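PDB 5ZWT: acyl carrier protein from Leishmania major, which probably carries growing acyl chains on a phosphopantetheine arm during fatty acid biosynthesis, and is seen here in its apo form. Local coordinates for residues T9-V14 / Q52-D57; T27-F32 / S68-V73. The protein carries 1 engineered substitution. All blocks are in the same frame, centred on the assembly; numbering follows the deposited sequence.

Leaving the N terminus, the chain first runs through helix 3-16, which supplies residues 9-14 to interaction 1. The long loop that follows brings residues 27-32 to interaction 2 before helix 40-53 begins. Where that helix ends, residues 52-57 return to helix 3-16, and interaction 1 closes a loop of 37 residues. Residues 68-73, entering helix 69-78, then close interaction 2 across 35 residues. The two closures cross, because their segments alternate along the chain, and together they bind three helices and the long loop into one compact bundle. They also meet directly: the Leu12 methyl CD2 packs on Ile69, and Val11 on Val73.

Interaction 1: T9-V14 / Q52-D57; sequences TRVLEV and QEFILD
Arg10 and Glu53 form a salt bridge in which Arg10 NE donates to Glu53 OE1 at 2.7 Å, with an N-H...O angle of 157°. The acceptor lies close to the guanidinium plane and uses its anti lone pair, the one turned away from the other carboxylate oxygen. The pair joins helix 3-16 to the C-terminal end of helix 40-53 in the helical bundle of the acyl carrier protein fold. Arg10 NH2 makes a weak bond of 2.9 Å to the backbone oxygen Glu53 O and a second weak one to OE1, so the guanidinium engages the side chain of Glu53 firmly and its main chain only weakly. The carboxylate itself is steeply turned against the guanidinium plane.

Two bends bring these groups together. Arg10 folds at chi3 (55°), which turns NE back toward the glutamate, and Glu53 folds at chi2, which sets the direction of CD. The remaining nitrogen, Arg10 NH1, donates to Lys83 O and forms a salt bridge with Asp6 of the second subunit, while Glu53 OE1 also bonds the N-terminal nitrogen of Gly1, probably a tag remnant, of that subunit. The ion pair therefore also lies at the contact between the two subunits of the assembly.

One face of the guanidinium lies against Phe54, the first residue to leave helical geometry after helix 40-53. Phe54 CE1 sits over its centre, 3.5 Å from the plane, and the two flat groups are inclined by 25°. The ring also reaches Arg10 CB through CZ at 3.7 Å. Farther into the bundle, Val11 CG2 meets Phe54 CE2 at 3.7 Å, and Phe54 also touches Ile76 of helix 69-78. One turn on from Arg10, Val14 places its CG2 methyl 3.6 Å from Glu53 CB.

Interaction 2: T27-F32 / S68-V73; sequences TPESHF and SIPDAV
His31 and Phe32 both turn a ring face to Ser68, but they meet different atoms of it. The CB methylene of Ser68 lies over the imidazole of His31 in a CH-pi contact, 4.0 Å from the ring centroid and displaced toward the rim. Phe32 instead faces the main chain, with Ser68 N 3.7 Å above its ring plane, and its CE1 reaches Ile69 CG1. Phe32 also packs on Val43 and Val46 of helix 40-53.

Between the two segments, Ile69 N donates to Ser30 O at 2.8 Å with an N-H...O angle of 165°, the donor almost in line with the carbonyl. Together with backbone bonding between Phe32 and Gln67, this makes a single beta bridge between His31 and Ser68. In the acyl carrier protein fold this fastens the long loop after helix 3-16 to the start of helix 69-78. Ser68 is the N-cap of that helix: OG stands between the backbone N and the carbonyl carbon (chi1 70°) and accepts from Asp71 N.

On the loop side, residues 27-30 form a type I turn, with an ST turn in which Glu29 N bonds Thr27 OG1. The turn presents its carbonyls to the helix: Thr27 O approaches the Ile69 methyl CD1 at 3.4 Å, and Pro28 O meets Pro70 CD at 3.0 Å. Glu29, bent at chi2, crosses Pro70 at about a right angle, and its OE2 lies 3.5 Å from Pro70 CG.

Interaction 1: T9-V14 / Q52-D57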
loop_
_atom_site.group_PDB
_atom_site.type_symbol
_atom_site.label_atom_id
_atom_site.label_comp_id
_atom_site.label_asym_id
_atom_site.label_seq_id
_atom_site.Cartn_x
_atom_site.Cartn_y
_atom_site.Cartn_z
ATOM N N THR A 9 -5.626 5.081 0.265
ATOM C CA THR A 9 -4.874 6.142 0.934
ATOM C C THR A 9 -4.159 7.022 -0.077
ATOM O O THR A 9 -4.116 8.262 0.058
ATOM C CB THR A 9 -3.861 5.519 1.900
ATOM O OG1 THR A 9 -4.538 4.739 2.903
ATOM C CG2 THR A 9 -3.016 6.591 2.567
ATOM N N ARG A 10 -3.584 6.406 -1.103
ATOM C CA ARG A 10 -2.872 7.236 -2.057
ATOM C C ARG A 10 -3.835 7.922 -3.019
ATOM O O ARG A 10 -3.581 9.059 -3.416
ATOM C CB ARG A 10 -1.823 6.397 -2.783
ATOM C CG ARG A 10 -0.705 5.910 -1.836
ATOM C CD ARG A 10 0.104 4.793 -2.463
ATOM N NE ARG A 10 0.646 5.163 -3.762
ATOM C CZ ARG A 10 1.247 4.298 -4.580
ATOM N NH1 ARG A 10 1.377 3.029 -4.213
ATOM N NH2 ARG A 10 1.716 4.694 -5.759
ATOM N N VAL A 11 -4.966 7.295 -3.357
ATOM C CA VAL A 11 -5.927 8.012 -4.200
ATOM C C VAL A 11 -6.495 9.213 -3.461
ATOM O O VAL A 11 -6.662 10.296 -4.047
ATOM C CB VAL A 11 -7.049 7.079 -4.695
ATOM C CG1 VAL A 11 -8.140 7.907 -5.414
ATOM C CG2 VAL A 11 -6.475 6.052 -5.645
ATOM N N LEU A 12 -6.758 9.064 -2.157
ATOM C CA LEU A 12 -7.350 10.166 -1.397
ATOM C C LEU A 12 -6.432 11.369 -1.415
ATOM O O LEU A 12 -6.900 12.504 -1.550
ATOM C CB LEU A 12 -7.645 9.752 0.052
ATOM C CG LEU A 12 -8.825 8.804 0.316
ATOM C CD1 LEU A 12 -8.797 8.328 1.751
ATOM C CD2 LEU A 12 -10.150 9.482 0.009
ATOM N N GLU A 13 -5.118 11.141 -1.337
ATOM C CA GLU A 13 -4.206 12.279 -1.275
ATOM C C GLU A 13 -4.028 12.915 -2.641
ATOM O O GLU A 13 -3.913 14.151 -2.743
ATOM C CB GLU A 13 -2.850 11.840 -0.712
ATOM C CG GLU A 13 -2.226 12.833 0.275
ATOM C CD GLU A 13 -3.082 13.024 1.520
ATOM O OE1 GLU A 13 -3.564 12.016 2.076
ATOM O OE2 GLU A 13 -3.294 14.187 1.928
ATOM N N VAL A 14 -4.084 12.115 -3.708
ATOM C CA VAL A 14 -4.081 12.693 -5.048
ATOM C C VAL A 14 -5.282 13.614 -5.222
ATOM O O VAL A 14 -5.153 14.745 -5.708
ATOM C CB VAL A 14 -4.066 11.589 -6.124
ATOM C CG1 VAL A 14 -4.289 12.203 -7.510
ATOM C CG2 VAL A 14 -2.731 10.854 -6.073
ATOM N N GLN A 52 -0.102 9.048 -12.727
ATOM C CA GLN A 52 1.266 9.358 -12.332
ATOM C C GLN A 52 1.560 8.893 -10.917
ATOM O O GLN A 52 2.711 8.560 -10.602
ATOM C CB GLN A 52 1.528 10.862 -12.456
ATOM C CG GLN A 52 1.598 11.378 -13.887
ATOM C CD GLN A 52 2.694 10.692 -14.709
ATOM O OE1 GLN A 52 2.412 9.970 -15.676
ATOM N NE2 GLN A 52 3.952 10.911 -14.321
ATOM N N GLU A 53 0.553 8.875 -10.042
ATOM C CA GLU A 53 0.798 8.395 -8.693
ATOM C C GLU A 53 1.125 6.909 -8.701
ATOM O O GLU A 53 2.035 6.461 -7.994
ATOM C CB GLU A 53 -0.419 8.679 -7.803
ATOM C CG GLU A 53 -0.392 7.954 -6.457
ATOM C CD GLU A 53 0.753 8.423 -5.553
ATOM O OE1 GLU A 53 1.111 7.671 -4.628
ATOM O OE2 GLU A 53 1.306 9.530 -5.757
ATOM N N PHE A 54 0.447 6.138 -9.543
ATOM C CA PHE A 54 0.628 4.695 -9.565
ATOM C C PHE A 54 1.438 4.224 -10.765
ATOM O O PHE A 54 1.550 3.014 -10.976
ATOM C CB PHE A 54 -0.734 3.990 -9.528
ATOM C CG PHE A 54 -1.485 4.187 -8.229
ATOM C CD1 PHE A 54 -1.253 3.351 -7.135
ATOM C CD2 PHE A 54 -2.395 5.223 -8.097
ATOM C CE1 PHE A 54 -1.935 3.546 -5.938
ATOM C CE2 PHE A 54 -3.080 5.424 -6.904
ATOM C CZ PHE A 54 -2.853 4.579 -5.827
ATOM N N ILE A 55 2.005 5.145 -11.550
ATOM C CA ILE A 55 2.832 4.791 -12.700
ATOM C C ILE A 55 2.062 3.793 -13.556
ATOM O O ILE A 55 2.535 2.689 -13.850
ATOM C CB ILE A 55 4.238 4.279 -12.301
ATOM C CG1 ILE A 55 4.998 5.300 -11.434
ATOM C CG2 ILE A 55 5.092 4.035 -13.547
ATOM C CD1 ILE A 55 4.681 5.333 -9.944
ATOM N N LEU A 56 0.829 4.147 -13.873
ATOM C CA LEU A 56 -0.038 3.325 -14.690
ATOM C C LEU A 56 -0.444 4.130 -15.904
ATOM O O LEU A 56 -0.653 5.340 -15.820
ATOM C CB LEU A 56 -1.292 2.877 -13.935
ATOM C CG LEU A 56 -1.231 1.399 -13.597
ATOM C CD1 LEU A 56 -0.121 1.194 -12.618
ATOM C CD2 LEU A 56 -2.534 0.921 -13.030
ATOM N N ASP A 57 -0.582 3.457 -17.028
ATOM C CA ASP A 57 -1.200 4.079 -18.183
ATOM C C ASP A 57 -2.565 3.417 -18.268
ATOM O O ASP A 57 -2.670 2.210 -18.514
ATOM C CB ASP A 57 -0.375 3.893 -19.457
ATOM C CG ASP A 57 -1.059 4.483 -20.677
ATOM O OD1 ASP A 57 -1.782 3.733 -21.371
ATOM O OD2 ASP A 57 -0.886 5.699 -20.939
#

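Interaction 2: T27-F32 / S68-V73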
loop_
_atom_site.group_PDB
_atom_site.type_symbol
_atom_site.label_atom_id
_atom_site.label_comp_id
_atom_site.label_asym_id
_atom_site.label_seq_id
_atom_site.Cartn_x
_atom_site.Cartn_y
_atom_site.Cartn_z
ATOM N N THR A 27 -14.155 11.963 0.590
ATOM C CA THR A 27 -14.234 10.718 1.349
ATOM C C THR A 27 -13.896 9.561 0.428
ATOM O O THR A 27 -13.778 9.736 -0.788
ATOM C CB THR A 27 -15.632 10.482 1.948
ATOM O OG1 THR A 27 -16.553 10.105 0.911
ATOM C CG2 THR A 27 -16.142 11.719 2.607
ATOM N N PRO A 28 -13.721 8.352 0.977
ATOM C CA PRO A 28 -13.568 7.169 0.107
ATOM C C PRO A 28 -14.740 6.909 -0.842
ATOM O O PRO A 28 -14.592 6.072 -1.741
ATOM C CB PRO A 28 -13.414 6.013 1.100
ATOM C CG PRO A 28 -12.975 6.639 2.387
ATOM C CD PRO A 28 -13.307 8.086 2.371
ATOM N N GLU A 29 -15.875 7.596 -0.701
ATOM C CA GLU A 29 -16.996 7.403 -1.614
ATOM C C GLU A 29 -17.293 8.618 -2.486
ATOM O O GLU A 29 -18.334 8.645 -3.145
ATOM C CB GLU A 29 -18.259 6.999 -0.839
ATOM C CG GLU A 29 -17.961 5.964 0.242
ATOM C CD GLU A 29 -18.071 4.549 -0.302
ATOM O OE1 GLU A 29 -17.667 3.589 0.394
ATOM O OE2 GLU A 29 -18.465 4.408 -1.482
ATOM N N SER A 30 -16.400 9.603 -2.543
ATOM C CA SER A 30 -16.706 10.829 -3.271
ATOM C C SER A 30 -16.843 10.555 -4.762
ATOM O O SER A 30 -15.992 9.888 -5.368
ATOM C CB SER A 30 -15.619 11.881 -3.028
ATOM O OG SER A 30 -15.645 12.300 -1.674
ATOM N N HIS A 31 -17.926 11.061 -5.341
ATOM C CA HIS A 31 -18.121 11.071 -6.782
ATOM C C HIS A 31 -17.597 12.388 -7.320
ATOM O O HIS A 31 -17.911 13.456 -6.782
ATOM C CB HIS A 31 -19.600 10.906 -7.150
ATOM C CG HIS A 31 -20.148 9.536 -6.881
ATOM N ND1 HIS A 31 -20.605 8.709 -7.886
ATOM C CD2 HIS A 31 -20.348 8.863 -5.723
ATOM C CE1 HIS A 31 -21.041 7.578 -7.361
ATOM N NE2 HIS A 31 -20.901 7.647 -6.049
ATOM N N PHE A 32 -16.797 12.312 -8.389
ATOM C CA PHE A 32 -16.078 13.501 -8.826
ATOM C C PHE A 32 -17.040 14.642 -9.134
ATOM O O PHE A 32 -16.822 15.777 -8.698
ATOM C CB PHE A 32 -15.214 13.170 -10.044
ATOM C CG PHE A 32 -14.103 12.188 -9.760
ATOM C CD1 PHE A 32 -13.579 12.060 -8.487
ATOM C CD2 PHE A 32 -13.578 11.408 -10.780
ATOM C CE1 PHE A 32 -12.559 11.151 -8.217
ATOM C CE2 PHE A 32 -12.541 10.516 -10.524
ATOM C CZ PHE A 32 -12.036 10.387 -9.239
ATOM N N SER A 68 -15.453 8.322 -9.700
ATOM C CA SER A 68 -15.559 8.448 -8.257
ATOM C C SER A 68 -14.310 7.825 -7.665
ATOM O O SER A 68 -13.576 7.100 -8.344
ATOM C CB SER A 68 -16.805 7.740 -7.730
ATOM O OG SER A 68 -16.637 6.327 -7.852
ATOM N N ILE A 69 -14.095 8.074 -6.379
ATOM C CA ILE A 69 -12.956 7.448 -5.713
ATOM C C ILE A 69 -13.134 5.934 -5.632
ATOM O O ILE A 69 -12.153 5.205 -5.861
ATOM C CB ILE A 69 -12.685 8.106 -4.350
ATOM C CG1 ILE A 69 -12.159 9.536 -4.615
ATOM C CG2 ILE A 69 -11.703 7.276 -3.524
ATOM C CD1 ILE A 69 -11.586 10.227 -3.392
ATOM N N PRO A 70 -14.327 5.393 -5.332
ATOM C CA PRO A 70 -14.472 3.929 -5.447
ATOM C C PRO A 70 -14.124 3.402 -6.834
ATOM O O PRO A 70 -13.456 2.369 -6.941
ATOM C CB PRO A 70 -15.947 3.691 -5.086
ATOM C CG PRO A 70 -16.307 4.824 -4.191
ATOM C CD PRO A 70 -15.478 6.006 -4.647
ATOM N N ASP A 71 -14.527 4.093 -7.903
ATOM C CA ASP A 71 -14.172 3.628 -9.245
ATOM C C ASP A 71 -12.659 3.539 -9.401
ATOM O O ASP A 71 -12.127 2.544 -9.915
ATOM C CB ASP A 71 -14.748 4.553 -10.333
ATOM C CG ASP A 71 -16.266 4.507 -10.434
ATOM O OD1 ASP A 71 -16.885 3.531 -9.938
ATOM O OD2 ASP A 71 -16.837 5.427 -11.081
ATOM N N ALA A 72 -11.944 4.576 -8.951
ATOM C CA ALA A 72 -10.492 4.595 -9.082
ATOM C C ALA A 72 -9.836 3.507 -8.249
ATOM O O ALA A 72 -8.933 2.813 -8.731
ATOM C CB ALA A 72 -9.933 5.958 -8.658
ATOM N N VAL A 73 -10.273 3.347 -6.996
ATOM C CA VAL A 73 -9.632 2.382 -6.112
ATOM C C VAL A 73 -9.893 0.954 -6.585
ATOM O O VAL A 73 -8.983 0.117 -6.591
ATOM C CB VAL A 73 -10.091 2.610 -4.661
ATOM C CG1 VAL A 73 -9.576 1.504 -3.773
ATOM C CG2 VAL A 73 -9.565 3.960 -4.162
#